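Local coordinates for hemin degrading factor (Pseudomonas aeruginosa, PDB 4MF9), which binds heme as a heme-trafficking protein of the HemS family and probably also degrades it, at residues Glu206-Leu211 with Val311-Thr316; Pro261-Val266 with Phe337-Pro342; Ile319-Glu324 with Asp349-Ala354. All coordinates share one frame; numbering follows the deposited sequence.

How the contacts relate
All three contacts reach the same nine-stranded antiparallel sheet. Contacts 2 and 3 are buried. Contact 1 is partly buried and lies nearer the surface, where helix 201-210 meets the end of strand 307-313. Contact 2 joins two neighbouring strands by backbone hydrogen bonds and brings two phenylalanines against the heme. Contacts 1 and 3 are helix-on-strand contacts, and in both a tryptophan NE1 reaches a backbone carbonyl. The strands of contacts 1 and 3 are neighbours, joined by V311 N to S322 O and K313 O to V320 N. Contact 3 touches contact 2 on two sides of the sheet: S322 and V320 meet the F337 ring, and W350 packs on the F337-G338 backbone.

Contact 1: Glu206-Leu211 with Val311-Thr316; sequences EGWAAL and VRKPST. With HEM (protoporphyrin IX containing Fe), chain C.
W208 on helix 201-210 and L211 in the turn that follows meet the run from V311 to P314, where strand 307-313, next to the outermost strand 240-243 of a nine-stranded antiparallel sheet in this HemS-family protein, runs out into a loop. The short helix and strand axes pass 9.4 Å apart, with their directions 70° apart. The backbones are nearest at L211 and P314, whose CA atoms are 5.4 Å apart.

W208 carries the contact. Its CG is anti to the backbone N (chi1 -168°), and the indole reaches across to the strand. NE1 donates to R312 O at 2.9 Å. The acceptor lies in the indole plane, and the donor lies in the carbonyl plane. One polar atom of a buried ring is thus satisfied by a backbone carbonyl. Farther along the ring edge, CZ2 packs on V311 CG1 at 3.7 Å. F217 meets the same indole edge-to-face, and helix 228-235 also touches it through L232 and A235.

P314 packs against the W208 and L211 side chains. Its CD lies 3.7 Å from W208 CD1, obliquely to the ring, and the two side chains cross at about a right angle. L211 CB sits 4.0 Å from the same P314 CD.

The contact ties the helix to the sheet just before T214 and H215, the residue that binds the heme iron axially. K313, another heme-binding residue, turns away from the helix; its NZ forms a salt bridge with E324. R312 is held by E355 and E241. P314 CG lies 3.1 Å from W208 O.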
loop_
_atom_site.group_PDB
_atom_site.type_symbol
_atom_site.label_atom_id
_atom_site.label_comp_id
_atom_site.label_asym_id
_atom_site.label_seq_id
_atom_site.Cartn_x
_atom_site.Cartn_y
_atom_site.Cartn_z
ATOM N N GLU A 206 26.496 -0.150 -14.276
ATOM C CA GLU A 206 26.381 0.001 -15.708
ATOM C C GLU A 206 24.950 -0.061 -16.189
ATOM O O GLU A 206 24.493 0.825 -16.861
ATOM C CB GLU A 206 27.242 -1.045 -16.418
ATOM C CG GLU A 206 27.227 -0.865 -17.909
ATOM C CD GLU A 206 28.254 -1.726 -18.669
ATOM O OE1 GLU A 206 29.112 -2.391 -18.065
ATOM O OE2 GLU A 206 28.134 -1.693 -19.868
ATOM N N GLY A 207 24.225 -1.061 -15.712
ATOM C CA GLY A 207 22.808 -1.189 -15.996
ATOM C C GLY A 207 21.988 -0.025 -15.462
ATOM O O GLY A 207 21.024 0.408 -16.108
ATOM N N TRP A 208 22.365 0.479 -14.287
ATOM C CA TRP A 208 21.678 1.622 -13.672
ATOM C C TRP A 208 21.751 2.842 -14.583
ATOM O O TRP A 208 20.734 3.473 -14.876
ATOM C CB TRP A 208 22.300 1.960 -12.308
ATOM C CG TRP A 208 21.484 2.943 -11.472
ATOM C CD1 TRP A 208 21.084 4.206 -11.827
ATOM C CD2 TRP A 208 21.005 2.734 -10.137
ATOM N NE1 TRP A 208 20.375 4.785 -10.797
ATOM C CE2 TRP A 208 20.310 3.899 -9.750
ATOM C CE3 TRP A 208 21.093 1.671 -9.233
ATOM C CZ2 TRP A 208 19.716 4.033 -8.491
ATOM C CZ3 TRP A 208 20.504 1.805 -7.986
ATOM C CH2 TRP A 208 19.823 2.976 -7.625
ATOM N N ALA A 209 22.943 3.153 -15.038
ATOM C CA ALA A 209 23.201 4.252 -15.942
ATOM C C ALA A 209 22.404 4.078 -17.266
ATOM O O ALA A 209 22.026 5.022 -17.870
ATOM C CB ALA A 209 24.688 4.329 -16.208
ATOM N N ALA A 210 22.156 2.848 -17.651
ATOM C CA ALA A 210 21.452 2.496 -18.879
ATOM C C ALA A 210 19.909 2.422 -18.778
ATOM O O ALA A 210 19.210 2.321 -19.754
ATOM C CB ALA A 210 22.046 1.217 -19.430
ATOM N N LEU A 211 19.368 2.617 -17.590
ATOM C CA LEU A 211 17.939 2.494 -17.371
ATOM C C LEU A 211 17.146 3.354 -18.264
ATOM O O LEU A 211 17.479 4.458 -18.456
ATOM C CB LEU A 211 17.631 2.867 -15.944
ATOM C CG LEU A 211 17.611 1.615 -15.127
ATOM C CD1 LEU A 211 17.779 1.905 -13.655
ATOM C CD2 LEU A 211 16.314 0.882 -15.428
ATOM N N VAL A 311 17.083 8.958 -4.344
ATOM C CA VAL A 311 17.470 8.065 -5.444
ATOM C C VAL A 311 17.244 8.756 -6.775
ATOM O O VAL A 311 16.230 9.440 -6.946
ATOM C CB VAL A 311 16.640 6.763 -5.421
ATOM C CG1 VAL A 311 17.115 5.779 -6.512
ATOM C CG2 VAL A 311 16.714 6.107 -4.052
ATOM N N ARG A 312 18.168 8.573 -7.710
ATOM C CA ARG A 312 18.057 9.121 -9.024
ATOM C C ARG A 312 18.204 8.007 -10.079
ATOM O O ARG A 312 19.171 7.295 -10.082
ATOM C CB ARG A 312 19.029 10.278 -9.285
ATOM C CG ARG A 312 19.379 11.164 -8.110
ATOM C CD ARG A 312 20.426 12.217 -8.464
ATOM N NE ARG A 312 20.641 13.110 -7.372
ATOM C CZ ARG A 312 21.503 12.901 -6.410
ATOM N NH1 ARG A 312 22.265 11.844 -6.432
ATOM N NH2 ARG A 312 21.579 13.753 -5.421
ATOM N N LYS A 313 17.232 7.880 -10.937
ATOM C CA LYS A 313 17.231 6.870 -11.963
ATOM C C LYS A 313 17.056 7.500 -13.362
ATOM O O LYS A 313 16.192 8.270 -13.570
ATOM C CB LYS A 313 16.122 5.839 -11.716
ATOM C CG LYS A 313 15.943 5.332 -10.314
ATOM C CD LYS A 313 15.010 4.131 -10.240
ATOM C CE LYS A 313 13.680 4.519 -9.624
ATOM N NZ LYS A 313 13.620 4.515 -8.154
ATOM N N PRO A 314 17.918 7.154 -14.299
ATOM C CA PRO A 314 17.779 7.604 -15.674
ATOM C C PRO A 314 16.541 6.952 -16.282
ATOM O O PRO A 314 16.125 5.957 -15.820
ATOM C CB PRO A 314 19.005 7.041 -16.387
ATOM C CG PRO A 314 19.764 6.334 -15.420
ATOM C CD PRO A 314 19.011 6.205 -14.157
ATOM N N SER A 315 16.004 7.573 -17.311
ATOM C CA SER A 315 14.873 7.006 -18.028
ATOM C C SER A 315 14.754 7.744 -19.355
ATOM O O SER A 315 15.410 8.770 -19.556
ATOM C CB SER A 315 13.579 7.164 -17.221
ATOM O OG SER A 315 13.092 8.494 -17.278
ATOM N N THR A 316 13.886 7.265 -20.226
ATOM C CA THR A 316 13.649 7.869 -21.520
ATOM C C THR A 316 13.156 9.280 -21.385
ATOM O O THR A 316 13.368 10.061 -22.242
ATOM C CB THR A 316 12.655 7.065 -22.372
ATOM O OG1 THR A 316 11.476 6.833 -21.609
ATOM C CG2 THR A 316 13.216 5.782 -22.714
HETATM C CHA HEM C . 6.187 4.738 -10.957
HETATM C CHB HEM C . 2.781 6.338 -13.832
HETATM C CHC HEM C . 1.498 1.796 -14.752
HETATM C CHD HEM C . 4.125 0.405 -10.999
HETATM C C1A HEM C . 5.419 5.559 -11.732
HETATM C C2A HEM C . 5.616 6.958 -11.905
HETATM C C3A HEM C . 4.680 7.385 -12.720
HETATM C C4A HEM C . 3.878 6.283 -13.013
HETATM C CMA HEM C . 4.497 8.808 -13.166
HETATM C CAA HEM C . 6.686 7.822 -11.338
HETATM C CBA HEM C . 7.443 8.745 -12.327
HETATM C CGA HEM C . 8.326 7.880 -13.149
HETATM O O1A HEM C . 8.398 8.015 -14.367
HETATM O O2A HEM C . 8.959 7.037 -12.571
HETATM C C1B HEM C . 2.183 5.183 -14.316
HETATM C C2B HEM C . 1.170 5.295 -15.281
HETATM C C3B HEM C . 0.781 4.049 -15.583
HETATM C C4B HEM C . 1.604 3.151 -14.741
HETATM C CMB HEM C . 0.664 6.572 -15.883
HETATM C CAB HEM C . -0.275 3.762 -16.599
HETATM C CBB HEM C . -1.071 2.738 -16.595
HETATM C C1C HEM C . 2.092 1.003 -13.842
HETATM C C2C HEM C . 1.992 -0.373 -13.805
HETATM C C3C HEM C . 2.737 -0.791 -12.744
HETATM C C4C HEM C . 3.303 0.349 -12.107
HETATM C CMC HEM C . 1.231 -1.233 -14.766
HETATM C CAC HEM C . 2.900 -2.164 -12.333
HETATM C CBC HEM C . 3.465 -2.366 -11.180
HETATM C C1D HEM C . 4.949 1.490 -10.675
HETATM C C2D HEM C . 6.028 1.462 -9.640
HETATM C C3D HEM C . 6.589 2.668 -9.663
HETATM C C4D HEM C . 5.861 3.427 -10.686
HETATM C CMD HEM C . 6.465 0.340 -8.724
HETATM C CAD HEM C . 7.725 3.136 -8.791
HETATM C CBD HEM C . 9.012 3.139 -9.616
HETATM C CGD HEM C . 10.338 3.227 -8.924
HETATM O O1D HEM C . 11.088 4.082 -9.345
HETATM O O2D HEM C . 10.699 2.484 -8.025
HETATM N NA HEM C . 4.333 5.160 -12.417
HETATM N NB HEM C . 2.431 3.900 -14.014
HETATM N NC HEM C . 2.876 1.388 -12.835
HETATM N ND HEM C . 4.902 2.684 -11.246
HETATM FE FE HEM C . 3.763 3.227 -12.584
#

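Contact 2: Pro261-Val266 with Phe337-Pro342; sequences PIMVFV and FGARKP. With HEM (protoporphyrin IX containing Fe), chain C.
The F265 ring takes F337 CE2 over one face, 3.7 Å above the plane and offset toward the rim. The two rings are oblique, with planes at 57°, and their closest atoms are F265 CE1 and F337 CD2 at 3.6 Å. F337 has the heme CAA over one face. F265 CZ comes within 3.5 Å of the heme CHA. The R340 guanidinium presents its edge to the heme propionate atom O1A. The model joins R340 NH2 to this oxygen at a covalent length, which is doubtful; R340 is nonetheless a heme-binding residue. Its NH1 is held by E344 O and D317.

Behind the rings, two antiparallel strands pair. M263 and F337 form a hydrogen-bonded pair: M263 N to F337 O is 2.9 Å and F337 N to M263 O is 3.0 Å. I262 and G338 form the next, non-hydrogen-bonded pair. A339 N then bonds P261 O at 3.2 Å. M263 shares a sheet face with F337, and its SD lies 3.9 Å from the heme CMA.

The chemistry is divided accordingly: apolar side chains of the sheet line the macrocycle, while a basic side chain from the following loop would favour the negative propionate.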
loop_
_atom_site.group_PDB
_atom_site.type_symbol
_atom_site.label_atom_id
_atom_site.label_comp_id
_atom_site.label_asym_id
_atom_site.label_seq_id
_atom_site.Cartn_x
_atom_site.Cartn_y
_atom_site.Cartn_z
ATOM N N PRO A 261 2.761 19.774 -6.231
ATOM C CA PRO A 261 2.097 18.485 -6.464
ATOM C C PRO A 261 3.124 17.349 -6.470
ATOM O O PRO A 261 4.097 17.370 -7.231
ATOM C CB PRO A 261 1.469 18.663 -7.851
ATOM C CG PRO A 261 2.345 19.704 -8.524
ATOM C CD PRO A 261 2.740 20.643 -7.421
ATOM N N ILE A 262 2.907 16.363 -5.608
ATOM C CA ILE A 262 3.846 15.260 -5.467
ATOM C C ILE A 262 3.123 13.944 -5.716
ATOM O O ILE A 262 1.930 13.937 -6.002
ATOM C CB ILE A 262 4.445 15.253 -4.069
ATOM C CG1 ILE A 262 3.331 15.103 -3.033
ATOM C CG2 ILE A 262 5.227 16.553 -3.828
ATOM C CD1 ILE A 262 3.827 14.994 -1.604
ATOM N N MET A 263 3.823 12.837 -5.651
ATOM C CA MET A 263 3.268 11.499 -5.717
ATOM C C MET A 263 3.705 10.721 -4.500
ATOM O O MET A 263 4.849 10.740 -4.177
ATOM C CB MET A 263 3.716 10.772 -6.967
ATOM C CG MET A 263 3.336 11.440 -8.242
ATOM S SD MET A 263 3.827 10.624 -9.728
ATOM C CE MET A 263 2.642 9.304 -9.683
ATOM N N VAL A 264 2.780 10.066 -3.842
ATOM C CA VAL A 264 3.073 9.296 -2.700
ATOM C C VAL A 264 2.653 7.844 -2.932
ATOM O O VAL A 264 1.499 7.612 -3.062
ATOM C CB VAL A 264 2.337 9.855 -1.445
ATOM C CG1 VAL A 264 2.611 9.031 -0.247
ATOM C CG2 VAL A 264 2.663 11.310 -1.190
ATOM N N PHE A 265 3.621 6.930 -2.934
ATOM C CA PHE A 265 3.403 5.500 -3.184
ATOM C C PHE A 265 3.467 4.758 -1.864
ATOM O O PHE A 265 4.462 4.848 -1.149
ATOM C CB PHE A 265 4.528 4.925 -4.075
ATOM C CG PHE A 265 4.418 5.276 -5.542
ATOM C CD1 PHE A 265 4.555 6.589 -5.976
ATOM C CD2 PHE A 265 4.241 4.281 -6.487
ATOM C CE1 PHE A 265 4.476 6.896 -7.328
ATOM C CE2 PHE A 265 4.156 4.583 -7.835
ATOM C CZ PHE A 265 4.268 5.893 -8.252
ATOM N N VAL A 266 2.457 4.026 -1.538
ATOM C CA VAL A 266 2.463 3.155 -0.396
ATOM C C VAL A 266 1.889 1.794 -0.721
ATOM O O VAL A 266 0.848 1.708 -1.208
ATOM C CB VAL A 266 1.657 3.782 0.779
ATOM C CG1 VAL A 266 1.448 2.813 1.903
ATOM C CG2 VAL A 266 2.365 5.020 1.301
ATOM N N PHE A 337 7.702 10.848 -5.228
ATOM C CA PHE A 337 8.217 11.390 -6.480
ATOM C C PHE A 337 7.564 12.750 -6.673
ATOM O O PHE A 337 6.695 13.154 -5.876
ATOM C CB PHE A 337 7.852 10.512 -7.681
ATOM C CG PHE A 337 8.366 9.096 -7.601
ATOM C CD1 PHE A 337 9.429 8.682 -8.404
ATOM C CD2 PHE A 337 7.755 8.166 -6.763
ATOM C CE1 PHE A 337 9.892 7.386 -8.356
ATOM C CE2 PHE A 337 8.216 6.860 -6.716
ATOM C CZ PHE A 337 9.292 6.474 -7.508
ATOM N N GLY A 338 7.964 13.446 -7.735
ATOM C CA GLY A 338 7.239 14.628 -8.165
ATOM C C GLY A 338 6.138 14.208 -9.119
ATOM O O GLY A 338 6.236 13.179 -9.787
ATOM N N ALA A 339 5.071 14.991 -9.184
ATOM C CA ALA A 339 3.991 14.660 -10.099
ATOM C C ALA A 339 4.463 14.827 -11.541
ATOM O O ALA A 339 5.071 15.839 -11.884
ATOM C CB ALA A 339 2.777 15.534 -9.813
ATOM N N ARG A 340 4.150 13.861 -12.385
ATOM C CA ARG A 340 4.590 13.817 -13.757
ATOM C C ARG A 340 3.759 12.861 -14.644
ATOM O O ARG A 340 3.400 11.815 -14.220
ATOM C CB ARG A 340 6.069 13.429 -13.720
ATOM C CG ARG A 340 6.693 12.796 -14.923
ATOM C CD ARG A 340 8.116 12.369 -14.571
ATOM N NE ARG A 340 8.293 10.923 -14.544
ATOM C CZ ARG A 340 8.286 10.175 -15.619
ATOM N NH1 ARG A 340 8.145 10.746 -16.771
ATOM N NH2 ARG A 340 8.476 8.876 -15.555
ATOM N N LYS A 341 3.615 13.202 -15.908
ATOM C CA LYS A 341 2.970 12.347 -16.877
ATOM C C LYS A 341 3.974 11.596 -17.704
ATOM O O LYS A 341 4.974 12.139 -18.062
ATOM C CB LYS A 341 2.154 13.168 -17.822
ATOM C CG LYS A 341 0.927 13.747 -17.210
ATOM C CD LYS A 341 -0.231 12.777 -17.318
ATOM C CE LYS A 341 -0.585 12.420 -18.762
ATOM N NZ LYS A 341 -0.299 13.520 -19.724
ATOM N N PRO A 342 3.704 10.383 -18.062
ATOM C CA PRO A 342 4.727 9.698 -18.838
ATOM C C PRO A 342 4.915 10.522 -20.113
ATOM O O PRO A 342 3.963 10.951 -20.635
ATOM C CB PRO A 342 4.117 8.310 -19.059
ATOM C CG PRO A 342 2.924 8.253 -18.175
ATOM C CD PRO A 342 2.443 9.653 -18.031
HETATM C CHA HEM C . 6.187 4.738 -10.957
HETATM C CHB HEM C . 2.781 6.338 -13.832
HETATM C CHC HEM C . 1.498 1.796 -14.752
HETATM C CHD HEM C . 4.125 0.405 -10.999
HETATM C C1A HEM C . 5.419 5.559 -11.732
HETATM C C2A HEM C . 5.616 6.958 -11.905
HETATM C C3A HEM C . 4.680 7.385 -12.720
HETATM C C4A HEM C . 3.878 6.283 -13.013
HETATM C CMA HEM C . 4.497 8.808 -13.166
HETATM C CAA HEM C . 6.686 7.822 -11.338
HETATM C CBA HEM C . 7.443 8.745 -12.327
HETATM C CGA HEM C . 8.326 7.880 -13.149
HETATM O O1A HEM C . 8.398 8.015 -14.367
HETATM O O2A HEM C . 8.959 7.037 -12.571
HETATM C C1B HEM C . 2.183 5.183 -14.316
HETATM C C2B HEM C . 1.170 5.295 -15.281
HETATM C C3B HEM C . 0.781 4.049 -15.583
HETATM C C4B HEM C . 1.604 3.151 -14.741
HETATM C CMB HEM C . 0.664 6.572 -15.883
HETATM C CAB HEM C . -0.275 3.762 -16.599
HETATM C CBB HEM C . -1.071 2.738 -16.595
HETATM C C1C HEM C . 2.092 1.003 -13.842
HETATM C C2C HEM C . 1.992 -0.373 -13.805
HETATM C C3C HEM C . 2.737 -0.791 -12.744
HETATM C C4C HEM C . 3.303 0.349 -12.107
HETATM C CMC HEM C . 1.231 -1.233 -14.766
HETATM C CAC HEM C . 2.900 -2.164 -12.333
HETATM C CBC HEM C . 3.465 -2.366 -11.180
HETATM C C1D HEM C . 4.949 1.490 -10.675
HETATM C C2D HEM C . 6.028 1.462 -9.640
HETATM C C3D HEM C . 6.589 2.668 -9.663
HETATM C C4D HEM C . 5.861 3.427 -10.686
HETATM C CMD HEM C . 6.465 0.340 -8.724
HETATM C CAD HEM C . 7.725 3.136 -8.791
HETATM C CBD HEM C . 9.012 3.139 -9.616
HETATM C CGD HEM C . 10.338 3.227 -8.924
HETATM O O1D HEM C . 11.088 4.082 -9.345
HETATM O O2D HEM C . 10.699 2.484 -8.025
HETATM N NA HEM C . 4.333 5.160 -12.417
HETATM N NB HEM C . 2.431 3.900 -14.014
HETATM N NC HEM C . 2.876 1.388 -12.835
HETATM N ND HEM C . 4.902 2.684 -11.246
HETATM FE FE HEM C . 3.763 3.227 -12.584
#

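Contact 3: Ile319-Glu324 with Asp349-Ala354; sequences IVTSWE and DWRELA
T321 on strand 320-326 faces A354 and W350 on helix 348-355. This is a helix packed on one face of the antiparallel sheet in this HemS-family protein. The short axes are 8.7 Å apart and cross at 44°. T321 points to the helix, whereas V320 and S322 point away from it; V320 belongs to the heme pocket. The helix therefore covers the sheet face that does not carry these two residues.

Apolar packing fills the middle. T321 CG2 touches A354 CB at 3.8 Å. The same A354 CB sits over one face of the W350 ring, 3.9 Å above the plane and toward the rim. W323 CD1 lies 4.3 Å from A354 CB. L251 of helix 247-258 touches both tryptophans.

Three hydrogen bonds cross the contact, and each runs from a side chain to a backbone carbonyl. One is weak: R351 NH2 to I319 O, 3.2 Å and bent to 120°. The R351 chain bends at chi3, ahead of the guanidinium whose NH2 meets this carbonyl. Its NE makes a salt bridge with E346 OE2, which also bonds T321 OG1, so one acid serves strand and helix.

The two tryptophans make the other bonds, in opposite directions across the contact. W350 NE1 donates to T321 O at 2.9 Å, with an N-H...O angle of 160°. The oxygen lies close to the indole plane, but the donor stands above the carbonyl plane. W323 grips the last turn of the helix, where A354 O also accepts R310 NH1. W323 NE1 lies 3.0 Å from A354 O, on a lone pair of the carbonyl and in the plane of the indole.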
loop_
_atom_site.group_PDB
_atom_site.type_symbol
_atom_site.label_atom_id
_atom_site.label_comp_id
_atom_site.label_asym_id
_atom_site.label_seq_id
_atom_site.Cartn_x
_atom_site.Cartn_y
_atom_site.Cartn_z
ATOM N N ILE A 319 16.167 11.964 -16.047
ATOM C CA ILE A 319 16.322 11.578 -14.679
ATOM C C ILE A 319 15.059 11.711 -13.805
ATOM O O ILE A 319 14.437 12.681 -13.828
ATOM C CB ILE A 319 17.454 12.367 -14.065
ATOM C CG1 ILE A 319 18.707 12.143 -14.925
ATOM C CG2 ILE A 319 17.610 12.066 -12.601
ATOM C CD1 ILE A 319 19.690 11.149 -14.425
ATOM N N VAL A 320 14.797 10.693 -13.014
ATOM C CA VAL A 320 13.685 10.735 -12.065
ATOM C C VAL A 320 14.226 10.650 -10.652
ATOM O O VAL A 320 14.923 9.700 -10.302
ATOM C CB VAL A 320 12.668 9.575 -12.277
ATOM C CG1 VAL A 320 11.584 9.601 -11.160
ATOM C CG2 VAL A 320 12.019 9.672 -13.635
ATOM N N THR A 321 13.887 11.638 -9.835
ATOM C CA THR A 321 14.342 11.674 -8.455
ATOM C C THR A 321 13.217 11.268 -7.507
ATOM O O THR A 321 12.085 11.710 -7.661
ATOM C CB THR A 321 14.812 13.084 -8.082
ATOM O OG1 THR A 321 15.701 13.564 -9.103
ATOM C CG2 THR A 321 15.535 13.065 -6.746
ATOM N N SER A 322 13.540 10.434 -6.524
ATOM C CA SER A 322 12.559 9.971 -5.549
ATOM C C SER A 322 13.230 9.890 -4.194
ATOM O O SER A 322 14.459 9.867 -4.116
ATOM C CB SER A 322 12.043 8.586 -5.933
ATOM O OG SER A 322 13.108 7.651 -5.949
ATOM N N TRP A 323 12.422 9.867 -3.133
ATOM C CA TRP A 323 12.889 9.517 -1.796
ATOM C C TRP A 323 12.232 8.193 -1.431
ATOM O O TRP A 323 11.038 8.001 -1.679
ATOM C CB TRP A 323 12.475 10.580 -0.775
ATOM C CG TRP A 323 13.329 11.818 -0.800
ATOM C CD1 TRP A 323 14.048 12.309 -1.859
ATOM C CD2 TRP A 323 13.565 12.710 0.292
ATOM N NE1 TRP A 323 14.703 13.466 -1.488
ATOM C CE2 TRP A 323 14.419 13.731 -0.173
ATOM C CE3 TRP A 323 13.116 12.753 1.618
ATOM C CZ2 TRP A 323 14.847 14.773 0.642
ATOM C CZ3 TRP A 323 13.544 13.792 2.427
ATOM C CH2 TRP A 323 14.402 14.789 1.935
ATOM N N GLU A 324 13.015 7.279 -0.863
ATOM C CA GLU A 324 12.543 5.938 -0.542
ATOM C C GLU A 324 12.897 5.609 0.911
ATOM O O GLU A 324 14.062 5.655 1.314
ATOM C CB GLU A 324 13.122 4.926 -1.552
ATOM C CG GLU A 324 12.839 5.368 -2.995
ATOM C CD GLU A 324 13.248 4.380 -4.066
ATOM O OE1 GLU A 324 13.750 3.281 -3.737
ATOM O OE2 GLU A 324 13.058 4.717 -5.253
ATOM N N ASP A 349 10.767 22.160 -9.567
ATOM C CA ASP A 349 10.464 22.457 -8.198
ATOM C C ASP A 349 10.597 21.217 -7.323
ATOM O O ASP A 349 11.111 21.247 -6.242
ATOM C CB ASP A 349 9.112 23.245 -8.036
ATOM C CG ASP A 349 7.893 22.493 -8.559
ATOM O OD1 ASP A 349 6.818 23.105 -8.705
ATOM O OD2 ASP A 349 8.010 21.312 -8.861
ATOM N N TRP A 350 10.166 20.109 -7.862
ATOM C CA TRP A 350 10.332 18.845 -7.158
ATOM C C TRP A 350 11.811 18.502 -6.979
ATOM O O TRP A 350 12.266 18.249 -5.856
ATOM C CB TRP A 350 9.618 17.693 -7.869
ATOM C CG TRP A 350 10.095 16.364 -7.354
ATOM C CD1 TRP A 350 10.850 15.432 -8.023
ATOM C CD2 TRP A 350 9.886 15.839 -6.040
ATOM N NE1 TRP A 350 11.103 14.355 -7.202
ATOM C CE2 TRP A 350 10.520 14.583 -5.981
ATOM C CE3 TRP A 350 9.214 16.308 -4.909
ATOM C CZ2 TRP A 350 10.499 13.798 -4.831
ATOM C CZ3 TRP A 350 9.198 15.533 -3.782
ATOM C CH2 TRP A 350 9.835 14.294 -3.746
ATOM N N ARG A 351 12.560 18.580 -8.064
ATOM C CA ARG A 351 13.931 18.178 -8.028
ATOM C C ARG A 351 14.704 19.048 -7.090
ATOM O O ARG A 351 15.457 18.588 -6.376
ATOM C CB ARG A 351 14.526 18.111 -9.430
ATOM C CG ARG A 351 16.033 17.909 -9.437
ATOM C CD ARG A 351 16.654 17.795 -10.825
ATOM N NE ARG A 351 16.108 16.756 -11.651
ATOM C CZ ARG A 351 16.453 16.467 -12.887
ATOM N NH1 ARG A 351 17.416 17.118 -13.503
ATOM N NH2 ARG A 351 15.830 15.505 -13.506
ATOM N N GLU A 352 14.433 20.326 -7.084
ATOM C CA GLU A 352 15.048 21.224 -6.172
ATOM C C GLU A 352 14.736 20.891 -4.719
ATOM O O GLU A 352 15.599 20.888 -3.923
ATOM C CB GLU A 352 14.651 22.657 -6.491
ATOM C CG GLU A 352 15.104 23.630 -5.422
ATOM C CD GLU A 352 14.634 25.034 -5.651
ATOM O OE1 GLU A 352 15.345 25.938 -5.251
ATOM O OE2 GLU A 352 13.552 25.227 -6.221
ATOM N N LEU A 353 13.493 20.611 -4.412
ATOM C CA LEU A 353 13.200 20.197 -3.067
ATOM C C LEU A 353 13.818 18.876 -2.662
ATOM O O LEU A 353 14.399 18.771 -1.634
ATOM C CB LEU A 353 11.715 20.164 -2.850
ATOM C CG LEU A 353 11.168 19.742 -1.483
ATOM C CD1 LEU A 353 11.756 20.532 -0.361
ATOM C CD2 LEU A 353 9.674 19.859 -1.469
ATOM N N ALA A 354 13.732 17.902 -3.532
ATOM C CA ALA A 354 14.321 16.580 -3.312
ATOM C C ALA A 354 15.839 16.648 -3.080
ATOM O O ALA A 354 16.398 15.841 -2.338
ATOM C CB ALA A 354 14.016 15.679 -4.490
#